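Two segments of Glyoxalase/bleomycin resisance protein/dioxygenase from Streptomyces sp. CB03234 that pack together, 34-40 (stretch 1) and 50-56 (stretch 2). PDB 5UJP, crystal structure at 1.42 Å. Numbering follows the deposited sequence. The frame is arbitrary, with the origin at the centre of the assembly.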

# COMPACT_ATOMS: atom_id res chain seq x y z
N VAL A 34 0.41 -18.48 -5.52
CA VAL A 34 0.18 -18.64 -6.95
C VAL A 34 1.39 -18.20 -7.77
O VAL A 34 1.72 -18.80 -8.80
N HIS A 35 2.06 -17.12 -7.35
CA HIS A 35 3.11 -16.50 -8.15
C HIS A 35 4.50 -16.73 -7.59
O HIS A 35 5.48 -16.35 -8.23
N GLY A 36 4.61 -17.36 -6.44
CA GLY A 36 5.89 -17.47 -5.78
C GLY A 36 5.67 -17.73 -4.30
O GLY A 36 4.56 -18.03 -3.87
N ARG A 37 6.74 -17.57 -3.55
CA ARG A 37 6.68 -17.71 -2.09
C ARG A 37 5.83 -16.58 -1.50
O ARG A 37 6.15 -15.41 -1.69
N TRP A 38 4.74 -16.95 -0.82
CA TRP A 38 3.85 -15.98 -0.20
C TRP A 38 4.35 -15.73 1.22
O TRP A 38 4.22 -16.59 2.09
N LEU A 39 4.93 -14.55 1.43
CA LEU A 39 5.61 -14.19 2.67
C LEU A 39 4.94 -12.91 3.16
O LEU A 39 5.12 -11.85 2.55
N GLN A 40 4.15 -13.03 4.23
CA GLN A 40 3.25 -11.97 4.65
C GLN A 40 3.53 -11.60 6.10
O GLN A 40 3.60 -12.48 6.96
N LEU A 50 1.90 -6.49 4.89
CA LEU A 50 2.83 -6.36 3.77
C LEU A 50 3.15 -7.76 3.28
O LEU A 50 3.44 -8.65 4.08
N VAL A 51 3.13 -7.95 1.97
CA VAL A 51 3.58 -9.18 1.36
C VAL A 51 4.89 -8.87 0.65
O VAL A 51 4.97 -7.93 -0.15
N LEU A 52 5.90 -9.69 0.91
CA LEU A 52 7.25 -9.40 0.46
C LEU A 52 7.47 -10.22 -0.80
O LEU A 52 7.72 -11.43 -0.73
N VAL A 53 7.36 -9.56 -1.96
CA VAL A 53 7.19 -10.24 -3.24
C VAL A 53 8.38 -9.99 -4.15
O VAL A 53 9.12 -9.01 -4.04
N ASP A 54 8.53 -10.88 -5.14
CA ASP A 54 9.58 -10.69 -6.12
C ASP A 54 9.11 -10.90 -7.55
O ASP A 54 9.95 -11.07 -8.44
N TRP A 55 7.79 -10.88 -7.78
CA TRP A 55 7.22 -11.28 -9.07
C TRP A 55 6.48 -10.18 -9.83
O TRP A 55 5.80 -10.48 -10.81
N PHE A 56 6.62 -8.92 -9.44
CA PHE A 56 6.01 -7.79 -10.13
C PHE A 56 7.11 -6.92 -10.71
O PHE A 56 7.58 -5.97 -10.05

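The two segments meet as antiparallel strands at one end and separate into loops at the other, and the side chains fill the widening gap. Where the strands are close, Leu52 N donates a straight hydrogen bond to Leu39 O (2.8 Å), and Gln40 pairs with Val51 as a non-hydrogen-bonded bridge, their side chains on the same face of the sheet. CA-H...O contacts accompany this join: Val51 CA lies 3.3 Å from Leu39 O, and Gln40 CA lies 3.4 Å from Leu50 O.

Farther along, the backbones no longer bond directly, and a water takes up the slack. Water 2 donates to Arg37 O (2.6 Å) and to Leu52 O (2.8 Å) and accepts from Leu39 N (2.9 Å), so one water links the carbonyls of Arg37 and Leu52 with the amide of Leu39.

The loop end is filled by Trp55, which points toward the other stretch with chi1 p (55°) and has more area covered by its partner than any other residue here. Its broad indole lies against the turn at His35 and Gly36. With chi1 m, His35 CB sits squarely over the five-membered ring of Trp55, 3.4 Å from its centroid; the imidazole is nearly parallel to that ring but slid aside, so the two barely overlap. Gly36 lets the indole come close: its CA is 3.7 Å from Trp55 CZ3, and a CB here would fall only 2.7 Å from Trp55 CE3. The backbone angles independently call for glycine. At the indole's edge, Arg37 O approaches Trp55 CZ3 to 3.2 Å.

Trp38 starts out pointing away, yet its t rotamer with chi2 near -88° brings the indole back to the other stretch. Val51, also t, supplies the matching bump: Val51 CG1 sits over the six-membered ring of Trp38, 3.7 Å from its centroid, while CG2 touches Trp38 CZ2 at 3.5 Å. A compact, branched valine suits this flat surface. Trp38 NE1 donates to Gln40 OE1 (2.8 Å), tying the indole to the extended glutamine.

Leu39 (t, p) and Leu52 (m, t) both leave sideways, and their branched ends meet with Leu39 CD2 3.8 Å from Leu52 CD1. Arg37, fully extended, leads its guanidinium away to partners elsewhere in the structure. Its backbone nevertheless joins the stretches through water 1, which accepts from Arg37 N (2.9 Å) and donates to Asp54 OD1 (2.9 Å), bridging a gap the short aspartate does not close itself.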

# COMPACT_ATOMS: atom_id res chain seq x y z
CB VAL A 34 -1.10 -17.90 -7.38
CG1 VAL A 34 -1.29 -17.96 -8.92
CG2 VAL A 34 -2.31 -18.51 -6.66
CB HIS A 35 2.87 -15.00 -8.29
CG HIS A 35 1.60 -14.67 -9.00
ND1 HIS A 35 1.53 -14.58 -10.37
CD2 HIS A 35 0.34 -14.45 -8.55
CE1 HIS A 35 0.29 -14.29 -10.73
NE2 HIS A 35 -0.46 -14.25 -9.65
CB ARG A 37 8.10 -17.67 -1.56
CG ARG A 37 8.21 -17.75 -0.06
CD ARG A 37 9.70 -17.67 0.35
NE ARG A 37 9.89 -17.73 1.78
CZ ARG A 37 11.09 -17.64 2.35
NH1 ARG A 37 12.17 -17.50 1.59
NH2 ARG A 37 11.20 -17.69 3.66
CB TRP A 38 2.39 -16.47 -0.21
CG TRP A 38 1.43 -15.46 0.40
CD1 TRP A 38 1.08 -15.33 1.74
CD2 TRP A 38 0.75 -14.40 -0.29
NE1 TRP A 38 0.18 -14.29 1.88
CE2 TRP A 38 -0.02 -13.69 0.67
CE3 TRP A 38 0.71 -13.98 -1.62
CZ2 TRP A 38 -0.81 -12.60 0.33
CZ3 TRP A 38 -0.10 -12.91 -1.97
CH2 TRP A 38 -0.84 -12.22 -0.98
CB LEU A 39 7.09 -13.97 2.37
CG LEU A 39 7.97 -13.51 3.54
CD1 LEU A 39 7.89 -14.47 4.76
CD2 LEU A 39 9.43 -13.32 3.05
CB GLN A 40 1.80 -12.41 4.47
CG GLN A 40 0.77 -11.33 4.79
CD GLN A 40 -0.64 -11.80 4.54
OE1 GLN A 40 -0.86 -12.94 4.12
NE2 GLN A 40 -1.59 -10.97 4.84
CB LEU A 50 4.14 -5.65 4.20
CG LEU A 50 4.00 -4.32 4.94
CD1 LEU A 50 5.37 -3.74 5.34
CD2 LEU A 50 3.25 -3.34 4.04
CB VAL A 51 2.54 -9.76 0.39
CG1 VAL A 51 2.96 -11.16 -0.07
CG2 VAL A 51 1.19 -9.79 1.06
CB LEU A 52 8.25 -9.78 1.56
CG LEU A 52 7.93 -9.18 2.94
CD1 LEU A 52 8.98 -9.63 3.99
CD2 LEU A 52 7.87 -7.64 2.90
CB VAL A 53 5.88 -9.86 -3.97
CG1 VAL A 53 4.67 -9.97 -3.04
CG2 VAL A 53 5.97 -8.43 -4.54
CB ASP A 54 10.85 -11.51 -5.80
CG ASP A 54 10.58 -13.02 -5.79
OD1 ASP A 54 9.42 -13.44 -5.97
OD2 ASP A 54 11.54 -13.80 -5.57
CB TRP A 55 6.30 -12.49 -8.88
CG TRP A 55 5.21 -12.29 -7.88
CD1 TRP A 55 4.03 -11.61 -8.05
CD2 TRP A 55 5.17 -12.84 -6.56
NE1 TRP A 55 3.27 -11.67 -6.88
CE2 TRP A 55 3.96 -12.42 -5.96
CE3 TRP A 55 6.06 -13.63 -5.81
CZ2 TRP A 55 3.60 -12.79 -4.66
CZ3 TRP A 55 5.71 -13.98 -4.53
CH2 TRP A 55 4.50 -13.55 -3.96
CB PHE A 56 5.15 -6.97 -9.15
CG PHE A 56 3.86 -7.66 -8.75
CD1 PHE A 56 3.02 -8.22 -9.71
CD2 PHE A 56 3.47 -7.73 -7.41
CE1 PHE A 56 1.83 -8.86 -9.33
CE2 PHE A 56 2.27 -8.35 -7.04
CZ PHE A 56 1.46 -8.92 -8.00
O HOH W 1 8.84 -16.07 -4.78
O HOH W 2 5.47 -13.05 -0.96